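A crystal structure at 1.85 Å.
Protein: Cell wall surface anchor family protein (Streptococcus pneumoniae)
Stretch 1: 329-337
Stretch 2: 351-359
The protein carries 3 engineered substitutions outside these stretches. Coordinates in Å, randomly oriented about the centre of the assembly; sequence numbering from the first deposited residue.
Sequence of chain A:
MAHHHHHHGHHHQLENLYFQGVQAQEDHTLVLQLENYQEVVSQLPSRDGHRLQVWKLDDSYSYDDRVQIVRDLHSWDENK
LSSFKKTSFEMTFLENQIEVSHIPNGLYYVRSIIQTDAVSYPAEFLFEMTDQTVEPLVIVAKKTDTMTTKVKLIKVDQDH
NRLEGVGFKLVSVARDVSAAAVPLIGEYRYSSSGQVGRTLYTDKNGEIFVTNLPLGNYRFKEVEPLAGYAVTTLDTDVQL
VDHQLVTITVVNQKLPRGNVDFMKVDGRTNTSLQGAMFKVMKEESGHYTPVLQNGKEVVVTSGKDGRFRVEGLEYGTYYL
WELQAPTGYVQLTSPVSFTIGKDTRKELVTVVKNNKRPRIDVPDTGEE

Stretch 1 (329-337) YVQLTSPVS
Stretch 2 (351-359) VVKNNKRPR

The most unusual feature of this contact is Asn 354, a buried residue whose side chain is bonded covalently to a group elsewhere in the structure; its ND2 is not modelled. Its CB points toward stretch 1 and chi1 is -72° (m), so the side chain lies against Tyr 329 and Leu 332: Tyr 329 CD1 is 3.8 Å from Asn 354 CB, and Leu 332 CD2 is 4.2 Å from Asn 354 CG.

Beyond it, the backbones share a single bridge and a single direct hydrogen bond. Tyr 329 is bridged with Lys 356, their CA atoms 4.4 Å apart, and Val 330 N donates to Asn 355 O at 3.0 Å with an N-H...O angle of 165°. The same carbonyl receives a CA-H...O contact, Tyr 329 CA lying 3.6 Å from Asn 355 O. Beside this bond a water links the same two residues, donating to Val 330 O at 2.7 Å and accepting from Asn 355 N at 2.8 Å.

The chains run antiparallel: as stretch 1 advances from Tyr 329 to Val 336, its neighbours recede from Lys 356 to Val 352. They also diverge, for the CA atoms of Val 336 and Val 352 are 8.1 Å apart. Stretch 2 is strand from Val 351, with phi/psi -110/120 at Val 352, -93/138 at Lys 353 and -123/140 at Asn 354; Asn 355 (-102/129) and Lys 356 (-68/132) stay extended. So do Tyr 329 (-117/148), Val 330 (-75/143) and Leu 332 (-58/149). Thr 333 turns to -83/-14, Ser 334 (-154/166) and Pro 335 (-66/160) extend again, and strand begins at Val 336.

Tyr 329 has the largest covered area, 122 Å². Its CA-to-CB bond points away overall, but chi1 of -75° (m) carries the end of the side chain back toward stretch 2, and chi2 of -94° sets the ring plane. A flat ring suits this place: Tyr 329 CD1 lies 3.4 Å from Lys 356 N, while OH is hydrogen-bonded elsewhere in the structure. Lys 356, chi1 -141° and chi2 174° (t), places CG over one face, 4.2 Å from the centroid of the Tyr 329 ring, a CH-pi contact; its methylenes can cover an aromatic face while NZ bonds elsewhere.

Arg 357, poorly ordered, has chi1 180° and chi2 162° (both t), then chi3 -63° (m). Its planar guanidinium can lie against Val 330 (t), whose CB is over one face; Val 330 CG1 is 3.5 Å from Arg 357 NH2. Gln 331 points away, yet its backbone N is buried without a partner.

Where the backbones separate, Leu 332, chi1 -54° (m) and chi2 179° (t), brings CD1 to 4.3 Å from Val 352 CG1. Val 336 and Val 352, both t, meet at 4.0 Å between Val 336 CG2 and Val 352 CG1. Branched aliphatic side chains suit this wider gap, making apolar contact and bringing no polar atoms of their own. Altogether 549 Å² is buried, summed over both sides.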

ATOM      1  N   TYR A 329       0.447  49.173 -15.786  1.00 23.90           N
ATOM      2  CA  TYR A 329      -0.721  48.888 -14.906  1.00 24.15           C
ATOM      3  C   TYR A 329      -0.267  48.352 -13.527  1.00 25.07           C
ATOM      4  O   TYR A 329       0.756  47.772 -13.392  1.00 27.41           O
ATOM      5  CB  TYR A 329      -1.723  47.933 -15.653  1.00 22.98           C
ATOM      6  CG  TYR A 329      -2.499  48.676 -16.709  1.00 20.42           C
ATOM      7  CD1 TYR A 329      -3.732  49.209 -16.423  1.00 20.93           C
ATOM      8  CD2 TYR A 329      -1.994  48.830 -18.037  1.00 21.20           C
ATOM      9  CE1 TYR A 329      -4.392  49.939 -17.357  1.00 24.74           C
ATOM     10  CE2 TYR A 329      -2.627  49.607 -18.948  1.00 20.16           C
ATOM     11  CZ  TYR A 329      -3.810  50.132 -18.664  1.00 26.44           C
ATOM     12  OH  TYR A 329      -4.488  50.852 -19.642  1.00 28.82           O
ATOM     13  N   VAL A 330      -1.017  48.646 -12.483  1.00 25.76           N
ATOM     14  CA  VAL A 330      -0.774  48.140 -11.164  1.00 26.09           C
ATOM     15  C   VAL A 330      -1.179  46.662 -11.022  1.00 21.95           C
ATOM     16  O   VAL A 330      -2.149  46.213 -11.640  1.00 19.06           O
ATOM     17  CB  VAL A 330      -1.630  48.964 -10.167  1.00 30.45           C
ATOM     18  CG1 VAL A 330      -1.167  48.732  -8.794  1.00 35.66           C
ATOM     19  CG2 VAL A 330      -1.510  50.450 -10.447  1.00 36.19           C
ATOM     20  N   GLN A 331      -0.409  45.888 -10.261  1.00 22.67           N
ATOM     21  CA  GLN A 331      -0.820  44.522  -9.925  1.00 25.86           C
ATOM     22  C   GLN A 331      -2.168  44.499  -9.175  1.00 24.46           C
ATOM     23  O   GLN A 331      -2.502  45.374  -8.320  1.00 21.61           O
ATOM     24  CB  GLN A 331       0.286  43.772  -9.114  1.00 32.53           C
ATOM     25  CG  GLN A 331       1.369  43.123 -10.013  1.00 40.48           C
ATOM     26  CD  GLN A 331       1.591  41.617  -9.762  1.00 43.31           C
ATOM     27  OE1 GLN A 331       1.051  41.024  -8.813  1.00 55.02           O
ATOM     28  NE2 GLN A 331       2.381  41.000 -10.626  1.00 47.80           N
ATOM     29  N   LEU A 332      -2.996  43.550  -9.545  1.00 22.09           N
ATOM     30  CA  LEU A 332      -4.227  43.351  -8.867  1.00 24.89           C
ATOM     31  C   LEU A 332      -3.989  43.073  -7.380  1.00 22.05           C
ATOM     32  O   LEU A 332      -2.962  42.513  -7.031  1.00 21.96           O
ATOM     33  CB  LEU A 332      -4.952  42.155  -9.455  1.00 22.92           C
ATOM     34  CG  LEU A 332      -5.186  42.149 -10.947  1.00 26.48           C
ATOM     35  CD1 LEU A 332      -5.910  40.863 -11.382  1.00 24.51           C
ATOM     36  CD2 LEU A 332      -6.068  43.327 -11.329  1.00 25.31           C
ATOM     37  N   THR A 333      -4.905  43.474  -6.507  1.00 21.29           N
ATOM     38  CA  THR A 333      -4.622  43.365  -5.105  1.00 22.77           C
ATOM     39  C   THR A 333      -4.901  41.979  -4.570  1.00 22.95           C
ATOM     40  O   THR A 333      -4.461  41.660  -3.523  1.00 19.03           O
ATOM     41  CB  THR A 333      -5.412  44.403  -4.238  1.00 23.49           C
ATOM     42  OG1 THR A 333      -6.736  44.316  -4.614  1.00 27.23           O
ATOM     43  CG2 THR A 333      -4.937  45.795  -4.544  1.00 26.82           C
ATOM     44  N   SER A 334      -5.614  41.127  -5.323  1.00 21.07           N
ATOM     45  CA  SER A 334      -5.751  39.739  -4.941  1.00 23.44           C
ATOM     46  C   SER A 334      -6.004  38.915  -6.215  1.00 21.22           C
ATOM     47  O   SER A 334      -6.331  39.483  -7.264  1.00 20.00           O
ATOM     48  CB  SER A 334      -6.946  39.580  -3.985  1.00 26.16           C
ATOM     49  OG  SER A 334      -8.164  39.780  -4.639  1.00 31.98           O
ATOM     50  N   PRO A 335      -5.874  37.602  -6.122  1.00 18.70           N
ATOM     51  CA  PRO A 335      -6.105  36.811  -7.352  1.00 19.10           C
ATOM     52  C   PRO A 335      -7.563  36.951  -7.722  1.00 19.33           C
ATOM     53  O   PRO A 335      -8.423  37.162  -6.865  1.00 19.63           O
ATOM     54  CB  PRO A 335      -5.828  35.404  -6.902  1.00 18.34           C
ATOM     55  CG  PRO A 335      -4.763  35.606  -5.906  1.00 21.14           C
ATOM     56  CD  PRO A 335      -5.351  36.746  -5.069  1.00 19.10           C
ATOM     57  N   VAL A 336      -7.865  36.668  -8.971  1.00 19.26           N
ATOM     58  CA  VAL A 336      -9.253  36.697  -9.417  1.00 22.01           C
ATOM     59  C   VAL A 336      -9.927  35.303  -9.167  1.00 22.45           C
ATOM     60  O   VAL A 336      -9.538  34.311  -9.760  1.00 16.18           O
ATOM     61  CB  VAL A 336      -9.322  36.917 -10.908  1.00 21.15           C
ATOM     62  CG1 VAL A 336     -10.743  36.939 -11.354  1.00 22.82           C
ATOM     63  CG2 VAL A 336      -8.645  38.217 -11.272  1.00 26.88           C
ATOM     64  N   SER A 337     -10.950  35.261  -8.326  1.00 19.18           N
ATOM     65  CA  SER A 337     -11.658  34.035  -8.114  1.00 18.95           C
ATOM     66  C   SER A 337     -12.700  33.783  -9.213  1.00 20.00           C
ATOM     67  O   SER A 337     -13.367  34.703  -9.695  1.00 19.96           O
ATOM     68  CB  SER A 337     -12.385  34.125  -6.757  1.00 25.44           C
ATOM     69  OG  SER A 337     -12.957  32.819  -6.495  1.00 32.55           O
ATOM     70  N   VAL A 351     -14.976  39.754 -17.553  1.00 24.36           N
ATOM     71  CA  VAL A 351     -14.087  40.891 -17.760  1.00 25.69           C
ATOM     72  C   VAL A 351     -13.256  41.098 -16.533  1.00 28.18           C
ATOM     73  O   VAL A 351     -13.788  41.199 -15.414  1.00 28.62           O
ATOM     74  CB  VAL A 351     -14.921  42.155 -18.115  1.00 25.92           C
ATOM     75  CG1 VAL A 351     -14.069  43.414 -18.119  1.00 31.32           C
ATOM     76  CG2 VAL A 351     -15.591  41.950 -19.496  1.00 26.93           C
ATOM     77  N   VAL A 352     -11.948  41.188 -16.733  1.00 25.43           N
ATOM     78  CA  VAL A 352     -11.035  41.478 -15.649  1.00 23.82           C
ATOM     79  C   VAL A 352     -10.436  42.873 -15.789  1.00 24.81           C
ATOM     80  O   VAL A 352      -9.708  43.115 -16.729  1.00 18.78           O
ATOM     81  CB  VAL A 352      -9.917  40.435 -15.606  1.00 24.95           C
ATOM     82  CG1 VAL A 352      -8.996  40.671 -14.380  1.00 26.43           C
ATOM     83  CG2 VAL A 352     -10.524  39.040 -15.607  1.00 24.98           C
ATOM     84  N   LYS A 353     -10.669  43.734 -14.801  1.00 21.14           N
ATOM     85  CA  LYS A 353     -10.286  45.104 -14.868  1.00 22.20           C
ATOM     86  C   LYS A 353      -8.897  45.379 -14.251  1.00 24.30           C
ATOM     87  O   LYS A 353      -8.558  44.877 -13.202  1.00 21.55           O
ATOM     88  CB  LYS A 353     -11.316  45.952 -14.121  1.00 29.15           C
ATOM     89  CG  LYS A 353     -12.743  45.780 -14.646  1.00 31.19           C
ATOM     90  CD  LYS A 353     -13.577  47.033 -14.597  1.00 36.61           C
ATOM     91  CE  LYS A 353     -14.708  46.939 -13.618  1.00 42.43           C
ATOM     92  NZ  LYS A 353     -15.835  46.204 -14.289  1.00 50.08           N
ATOM     93  N   ASN A 354      -8.145  46.221 -14.956  1.00 20.33           N
ATOM     94  CA  ASN A 354      -6.842  46.693 -14.520  1.00 24.53           C
ATOM     95  C   ASN A 354      -6.799  48.220 -14.447  1.00 25.93           C
ATOM     96  O   ASN A 354      -7.344  48.917 -15.302  1.00 25.93           O
ATOM     97  CB  ASN A 354      -5.743  46.179 -15.452  1.00 25.45           C
ATOM     98  CG  ASN A 354      -5.482  44.696 -15.281  1.00 33.31           C
ATOM     99  OD1 ASN A 354      -4.333  44.266 -15.181  1.00 32.82           O
ATOM    100  N   ASN A 355      -6.143  48.718 -13.407  1.00 26.14           N
ATOM    101  CA  ASN A 355      -6.002  50.131 -13.126  1.00 30.71           C
ATOM    102  C   ASN A 355      -4.640  50.656 -13.531  1.00 26.79           C
ATOM    103  O   ASN A 355      -3.608  50.102 -13.148  1.00 21.97           O
ATOM    104  CB  ASN A 355      -6.154  50.367 -11.652  1.00 32.25           C
ATOM    105  CG  ASN A 355      -7.573  50.224 -11.208  1.00 35.22           C
ATOM    106  OD1 ASN A 355      -8.472  50.106 -12.036  1.00 44.93           O
ATOM    107  ND2 ASN A 355      -7.790  50.167  -9.901  1.00 41.74           N
ATOM    108  N   LYS A 356      -4.659  51.746 -14.284  1.00 25.63           N
ATOM    109  CA  LYS A 356      -3.417  52.323 -14.821  1.00 36.60           C
ATOM    110  C   LYS A 356      -2.635  52.868 -13.668  1.00 35.41           C
ATOM    111  O   LYS A 356      -3.187  53.524 -12.803  1.00 36.91           O
ATOM    112  CB  LYS A 356      -3.684  53.452 -15.799  1.00 40.70           C
ATOM    113  CG  LYS A 356      -2.784  53.524 -17.042  1.00 44.58           C
ATOM    114  CD  LYS A 356      -3.262  54.629 -18.014  1.00 50.97           C
ATOM    115  CE  LYS A 356      -4.440  54.234 -18.966  1.00 51.06           C
ATOM    116  NZ  LYS A 356      -5.891  54.543 -18.601  1.00 43.99           N
ATOM    117  N   ARG A 357      -1.353  52.530 -13.639  1.00 40.59           N
ATOM    118  CA  ARG A 357      -0.439  53.031 -12.641  1.00 52.88           C
ATOM    119  C   ARG A 357      -0.349  54.565 -12.803  1.00 63.34           C
ATOM    120  O   ARG A 357       0.123  55.029 -13.851  1.00 61.98           O
ATOM    121  CB  ARG A 357       0.944  52.384 -12.836  1.00 54.16           C
ATOM    122  CG  ARG A 357       1.995  52.855 -11.836  1.00 62.05           C
ATOM    123  CD  ARG A 357       3.193  51.897 -11.753  1.00 69.98           C
ATOM    124  NE  ARG A 357       2.828  50.560 -11.266  1.00 71.22           N
ATOM    125  CZ  ARG A 357       2.551  50.240  -9.994  1.00 70.16           C
ATOM    126  NH1 ARG A 357       2.573  51.151  -9.025  1.00 69.83           N
ATOM    127  NH2 ARG A 357       2.231  48.986  -9.685  1.00 71.19           N
ATOM    128  N   PRO A 358      -0.793  55.344 -11.785  1.00 69.38           N
ATOM    129  CA  PRO A 358      -0.797  56.827 -11.892  1.00 74.93           C
ATOM    130  C   PRO A 358       0.575  57.443 -12.262  1.00 81.92           C
ATOM    131  O   PRO A 358       0.654  58.387 -13.071  1.00 74.48           O
ATOM    132  CB  PRO A 358      -1.232  57.283 -10.486  1.00 74.57           C
ATOM    133  CG  PRO A 358      -1.897  56.095  -9.874  1.00 71.85           C
ATOM    134  CD  PRO A 358      -1.196  54.896 -10.440  1.00 68.68           C
ATOM    135  N   ARG A 359       1.631  56.882 -11.671  1.00 86.83           N
ATOM    136  CA  ARG A 359       3.006  57.290 -11.925  1.00 94.31           C
ATOM    137  C   ARG A 359       3.472  56.668 -13.235  1.00 92.28           C
ATOM    138  O   ARG A 359       4.088  57.336 -14.062  1.00 94.12           O
ATOM    139  CB  ARG A 359       3.937  56.844 -10.777  1.00101.21           C
ATOM    140  CG  ARG A 359       3.457  57.175  -9.360  1.00103.99           C
ATOM    141  CD  ARG A 359       3.496  58.668  -9.046  1.00106.85           C
ATOM    142  NE  ARG A 359       2.600  59.039  -7.937  1.00109.38           N
ATOM    143  CZ  ARG A 359       2.852  58.858  -6.635  1.00106.10           C
ATOM    144  NH1 ARG A 359       3.981  58.292  -6.219  1.00109.64           N
ATOM    145  NH2 ARG A 359       1.956  59.241  -5.731  1.00104.97           N
TER
HETATM  146  O   HOH W   1      -4.788  46.880 -11.735  1.00 24.20           O